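Local coordinates for arginine decarboxylase, A207R protein (Paramecium bursaria Chlorella virus 1, PDB 2NVA) that decarboxylates arginine to agmatine, using pyridoxal 5'-phosphate as its cofactor, at residues S18-S23 and A352-L357; G288-V293 and V345-W350. One frame throughout, in Å; residues are numbered along the deposited sequence.

Contact 1. Residues S18-S23 and A352-L357. With PL2 ((4-{[(4-{[amino(imino)methyl]amino}butyl)amino]methyl}-5-hydroxy-6-methylpyridin-3-yl)methyl dihydrogen phosphate), chain I.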
# COMPACT_ATOMS: atom_id res chain seq x y z
N SER A 18 -9.20 -15.05 -2.31
CA SER A 18 -8.37 -15.09 -3.50
C SER A 18 -7.14 -15.96 -3.19
O SER A 18 -6.81 -16.15 -2.02
CB SER A 18 -7.94 -13.70 -3.92
OG SER A 18 -7.15 -13.10 -2.90
N PHE A 19 -6.50 -16.50 -4.21
CA PHE A 19 -5.37 -17.41 -3.96
C PHE A 19 -4.31 -17.35 -5.06
O PHE A 19 -4.63 -17.23 -6.24
CB PHE A 19 -5.84 -18.86 -3.70
CG PHE A 19 -6.59 -19.51 -4.86
CD1 PHE A 19 -5.92 -20.31 -5.79
CD2 PHE A 19 -7.98 -19.36 -4.99
CE1 PHE A 19 -6.61 -20.93 -6.84
CE2 PHE A 19 -8.68 -19.95 -6.04
CZ PHE A 19 -8.00 -20.75 -6.97
N TYR A 20 -3.05 -17.41 -4.63
CA TYR A 20 -1.93 -17.53 -5.53
C TYR A 20 -1.70 -19.00 -5.84
O TYR A 20 -1.81 -19.83 -4.93
CB TYR A 20 -0.66 -16.96 -4.89
CG TYR A 20 -0.70 -15.46 -4.76
CD1 TYR A 20 -0.20 -14.63 -5.77
CD2 TYR A 20 -1.24 -14.86 -3.62
CE1 TYR A 20 -0.24 -13.24 -5.65
CE2 TYR A 20 -1.30 -13.47 -3.50
CZ TYR A 20 -0.79 -12.67 -4.52
OH TYR A 20 -0.84 -11.30 -4.39
N VAL A 21 -1.42 -19.31 -7.10
CA VAL A 21 -0.96 -20.66 -7.47
C VAL A 21 0.48 -20.50 -7.92
O VAL A 21 0.75 -19.87 -8.95
CB VAL A 21 -1.82 -21.31 -8.58
CG1 VAL A 21 -1.28 -22.71 -8.94
CG2 VAL A 21 -3.29 -21.35 -8.17
N SER A 22 1.40 -21.08 -7.14
CA SER A 22 2.83 -20.82 -7.32
C SER A 22 3.55 -22.08 -7.75
O SER A 22 3.25 -23.17 -7.25
CB SER A 22 3.41 -20.30 -6.00
OG SER A 22 2.73 -19.11 -5.62
N SER A 23 4.50 -21.94 -8.67
CA SER A 23 5.22 -23.10 -9.20
C SER A 23 6.74 -22.97 -9.10
O SER A 23 7.36 -22.27 -9.90
CB SER A 23 4.82 -23.39 -10.65
OG SER A 23 4.77 -22.17 -11.38
N ALA A 352 5.55 -10.81 -9.02
CA ALA A 352 6.54 -9.76 -8.74
C ALA A 352 5.90 -8.50 -8.18
O ALA A 352 5.10 -7.87 -8.87
CB ALA A 352 7.32 -9.44 -10.00
N TYR A 353 6.24 -8.16 -6.93
CA TYR A 353 5.72 -6.97 -6.24
C TYR A 353 4.19 -7.06 -6.16
O TYR A 353 3.49 -6.09 -6.45
CB TYR A 353 6.17 -5.67 -6.95
CG TYR A 353 7.67 -5.59 -7.07
CD1 TYR A 353 8.45 -5.38 -5.93
CD2 TYR A 353 8.31 -5.75 -8.29
CE1 TYR A 353 9.83 -5.33 -6.00
CE2 TYR A 353 9.70 -5.69 -8.38
CZ TYR A 353 10.45 -5.49 -7.22
OH TYR A 353 11.83 -5.44 -7.29
N THR A 354 3.70 -8.24 -5.76
CA THR A 354 2.27 -8.49 -5.66
C THR A 354 1.91 -8.83 -4.21
O THR A 354 1.46 -7.95 -3.46
CB THR A 354 1.82 -9.58 -6.65
OG1 THR A 354 2.58 -10.78 -6.44
CG2 THR A 354 2.03 -9.10 -8.08
N ASN A 355 2.16 -10.08 -3.81
CA ASN A 355 1.86 -10.51 -2.45
C ASN A 355 2.63 -9.74 -1.36
O ASN A 355 2.11 -9.55 -0.27
CB ASN A 355 2.03 -12.02 -2.26
CG ASN A 355 3.34 -12.54 -2.85
OD1 ASN A 355 3.49 -12.63 -4.08
ND2 ASN A 355 4.28 -12.93 -1.97
N VAL A 356 3.86 -9.31 -1.66
CA VAL A 356 4.68 -8.59 -0.66
C VAL A 356 4.09 -7.23 -0.28
O VAL A 356 4.46 -6.66 0.75
CB VAL A 356 6.14 -8.39 -1.13
CG1 VAL A 356 6.89 -9.72 -1.17
CG2 VAL A 356 6.18 -7.69 -2.51
N LEU A 357 3.21 -6.70 -1.13
CA LEU A 357 2.68 -5.36 -0.90
C LEU A 357 1.24 -5.33 -0.36
O LEU A 357 0.57 -4.30 -0.39
CB LEU A 357 2.80 -4.53 -2.16
CG LEU A 357 4.22 -3.97 -2.31
CD1 LEU A 357 4.60 -3.89 -3.76
CD2 LEU A 357 4.30 -2.61 -1.65
N1 PL2 I . 18.28 -4.49 -6.17
C2 PL2 I . 17.96 -3.35 -5.55
C2A PL2 I . 18.99 -2.65 -4.64
C3 PL2 I . 16.67 -2.82 -5.74
O3 PL2 I . 16.38 -1.65 -5.11
C4 PL2 I . 15.73 -3.45 -6.57
C4A PL2 I . 14.29 -2.90 -6.80
C5 PL2 I . 16.14 -4.64 -7.19
C6 PL2 I . 17.42 -5.14 -6.97
P PL2 I . 13.89 -5.79 -10.18
N PL2 I . 14.21 -1.43 -6.64
CA PL2 I . 12.93 -1.03 -6.04
CG PL2 I . 10.41 -1.01 -6.30
OP2 PL2 I . 13.19 -4.86 -11.27
OP3 PL2 I . 12.69 -6.58 -9.41
OP1 PL2 I . 14.88 -6.73 -10.80
OP4 PL2 I . 14.54 -4.74 -9.15
C5M PL2 I . 15.19 -5.42 -8.13
CB PL2 I . 11.73 -1.53 -6.87
CD PL2 I . 9.21 -1.49 -7.15
NE PL2 I . 7.99 -1.02 -6.45
CZ PL2 I . 6.74 -1.43 -6.67
NH2 PL2 I . 5.73 -0.92 -5.93
NH1 PL2 I . 6.48 -2.34 -7.62

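Contact 2. Residues G288-V293 and V345-W350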
# COMPACT_ATOMS: atom_id res chain seq x y z
N GLY A 288 -4.54 -4.89 -2.00
CA GLY A 288 -4.20 -6.29 -1.74
C GLY A 288 -3.07 -6.69 -2.65
O GLY A 288 -1.93 -6.24 -2.47
N GLY A 289 -3.38 -7.51 -3.65
CA GLY A 289 -2.37 -8.03 -4.57
C GLY A 289 -2.09 -7.19 -5.81
O GLY A 289 -1.18 -7.51 -6.59
N PHE A 290 -2.87 -6.12 -5.99
CA PHE A 290 -2.80 -5.34 -7.23
C PHE A 290 -2.18 -3.96 -7.13
O PHE A 290 -2.55 -3.04 -7.88
CB PHE A 290 -4.19 -5.27 -7.90
CG PHE A 290 -4.66 -6.59 -8.45
CD1 PHE A 290 -4.42 -6.93 -9.78
CD2 PHE A 290 -5.28 -7.52 -7.62
CE1 PHE A 290 -4.83 -8.18 -10.27
CE2 PHE A 290 -5.70 -8.76 -8.12
CZ PHE A 290 -5.46 -9.08 -9.44
N SER A 291 -1.21 -3.79 -6.23
CA SER A 291 -0.56 -2.49 -6.08
C SER A 291 0.20 -2.06 -7.34
O SER A 291 0.42 -0.87 -7.55
CB SER A 291 0.37 -2.45 -4.86
OG SER A 291 1.41 -3.39 -5.01
N ASN A 292 0.60 -3.03 -8.17
CA ASN A 292 1.27 -2.72 -9.44
C ASN A 292 0.44 -1.87 -10.41
O ASN A 292 0.99 -1.20 -11.31
CB ASN A 292 1.76 -3.99 -10.15
CG ASN A 292 3.03 -4.54 -9.53
OD1 ASN A 292 3.80 -3.80 -8.91
ND2 ASN A 292 3.26 -5.86 -9.68
N VAL A 293 -0.88 -1.94 -10.26
CA VAL A 293 -1.78 -1.08 -11.05
C VAL A 293 -1.48 0.39 -10.71
O VAL A 293 -1.51 1.27 -11.57
CB VAL A 293 -3.26 -1.44 -10.78
CG1 VAL A 293 -4.21 -0.48 -11.50
CG2 VAL A 293 -3.52 -2.89 -11.21
N VAL A 345 -11.60 -15.88 -12.00
CA VAL A 345 -10.64 -15.57 -13.05
C VAL A 345 -9.25 -15.70 -12.46
O VAL A 345 -9.11 -15.74 -11.24
CB VAL A 345 -10.84 -14.14 -13.64
CG1 VAL A 345 -12.29 -13.95 -14.15
CG2 VAL A 345 -10.51 -13.06 -12.61
N TYR A 346 -8.23 -15.76 -13.31
CA TYR A 346 -6.88 -15.59 -12.78
C TYR A 346 -6.07 -14.62 -13.62
O TYR A 346 -6.30 -14.45 -14.81
CB TYR A 346 -6.17 -16.93 -12.59
CG TYR A 346 -5.70 -17.59 -13.87
CD1 TYR A 346 -4.44 -17.31 -14.41
CD2 TYR A 346 -6.51 -18.52 -14.52
CE1 TYR A 346 -4.01 -17.91 -15.58
CE2 TYR A 346 -6.07 -19.14 -15.69
CZ TYR A 346 -4.83 -18.82 -16.21
OH TYR A 346 -4.41 -19.43 -17.38
N PHE A 347 -5.10 -13.98 -12.96
CA PHE A 347 -4.18 -13.07 -13.62
C PHE A 347 -2.82 -13.74 -13.75
O PHE A 347 -2.21 -14.10 -12.73
CB PHE A 347 -4.06 -11.77 -12.80
CG PHE A 347 -5.31 -10.93 -12.84
CD1 PHE A 347 -5.43 -9.91 -13.77
CD2 PHE A 347 -6.37 -11.19 -11.96
CE1 PHE A 347 -6.59 -9.12 -13.82
CE2 PHE A 347 -7.53 -10.41 -12.00
CZ PHE A 347 -7.64 -9.37 -12.95
N PRO A 348 -2.38 -13.95 -15.00
CA PRO A 348 -1.10 -14.61 -15.24
C PRO A 348 0.09 -13.78 -14.76
O PRO A 348 -0.04 -12.56 -14.67
CB PRO A 348 -1.04 -14.75 -16.78
CG PRO A 348 -2.45 -14.54 -17.26
CD PRO A 348 -3.08 -13.59 -16.26
N SER A 349 1.21 -14.44 -14.47
CA SER A 349 2.49 -13.76 -14.18
C SER A 349 2.33 -12.71 -13.09
O SER A 349 2.68 -11.54 -13.27
CB SER A 349 3.10 -13.18 -15.47
OG SER A 349 3.31 -14.22 -16.43
N TRP A 350 1.80 -13.15 -11.96
CA TRP A 350 1.46 -12.23 -10.88
C TRP A 350 2.30 -12.49 -9.62
O TRP A 350 1.78 -12.51 -8.50
CB TRP A 350 -0.05 -12.28 -10.57
CG TRP A 350 -0.55 -10.92 -10.18
CD1 TRP A 350 -0.92 -10.50 -8.93
CD2 TRP A 350 -0.66 -9.79 -11.04
NE1 TRP A 350 -1.27 -9.16 -8.97
CE2 TRP A 350 -1.12 -8.71 -10.26
CE3 TRP A 350 -0.41 -9.59 -12.41
CZ2 TRP A 350 -1.32 -7.42 -10.79
CZ3 TRP A 350 -0.63 -8.32 -12.96
CH2 TRP A 350 -1.09 -7.25 -12.14

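Contact 1. Residues S18-S23 and A352-L357
Y20 reaches from the strand 18-22 to the loop 352-357, and its ring is the one side chain of that strand to meet the loop. Its CG lies anti to the carbonyl carbon (chi1 -70°), with CB directed at the loop; the side chain also touches S262 and L264 of strand 262-274. Farther along the ring, CE1 passes 3.8 Å from OG1 of T354, while CE2 on the other side approaches CB of N355. The N355 amide plane is turned steeply against the ring, with OD1 over one face. CZ lies 3.7 Å from CB of N355, and at the tip OH comes within 3.3 Å of the backbone N of N355, at too poor an angle for a hydrogen bond. Two polar ends of the loop bond elsewhere: OG1 of T354 to W350 O, and ND2 of N355 to OD1 of N50. Next to these residues, Y353 faces the other way, toward the cofactor. Its OH donates a 2.6 Å hydrogen bond to OP3 of the bound agmatine adduct PL2, whose CD lies 4.0 Å above the centre of the Y353 ring. Backbone N atoms of G216, G254 and R255 also hydrogen-bond to PL2. The strand comes from the beta domain of this class-II decarboxylase, and the loop it touches carries a tyrosine of the pyridoxal phosphate site beside the TIM barrel.

Contact 2. Residues G288-V293 and V345-W350
F290 drives the edge of its ring into the face of F347, the two planes standing 74° apart and their centroids 4.8 Å from each other. CZ of F290 comes closest, 3.4 Å from CD2 of F347, and CE1 sits above the middle of the F347 ring. The other large neighbour of F290 is W350. Here CD1 of F290 approaches CZ2 of W350 to 3.3 Å, with the planes inclined obliquely, neither stacked nor edge-to-face, and NE1 of W350 over a face of the phenylalanine near its rim. The indole is fixed by one polar bond, as its NE1 donates to the backbone O of G289 at 2.9 Å with an N-H...O angle of 150°. The donor stands well above the carbonyl plane, off the lone-pair direction, and the oxygen is somewhat tilted from the ring plane. F290 has CG anti to its carbonyl carbon (chi1 -69°), which swings the ring out toward both partners. Behind this shell, L264 of strand 262-274 touches both F290 and W350, and backbone bonds tie F347 to L264 and W350 to S262, anchoring strand 344-347 and the residues after it. G289 N in turn bonds to E284 OE2, while V293 N bonds to F290 O to close the turn into the short helix 292-295. The rings of F290, F347 and W350 form an aromatic cluster in the buried interior of the beta domain, packing the loop before that helix against the mixed sheet.

How the contacts relate
Both contacts are buried and reach the same mixed sheet, but their chemistry differs. Contact 2 is mainly aromatic, with one polar bond at its edge and no other protein chain against its segments. Contact 1 is sparser, one tyrosine against a loop two of whose polar ends bond elsewhere, and the second subunit touches that loop through F361 and Y287. The two meet directly: N292 ND2 probably bonds to A352 O at 2.8 Å, and W350 O packs against CE1 of Y20. E284 links them further, since its carboxylate bonds both S18 OG and G289 N.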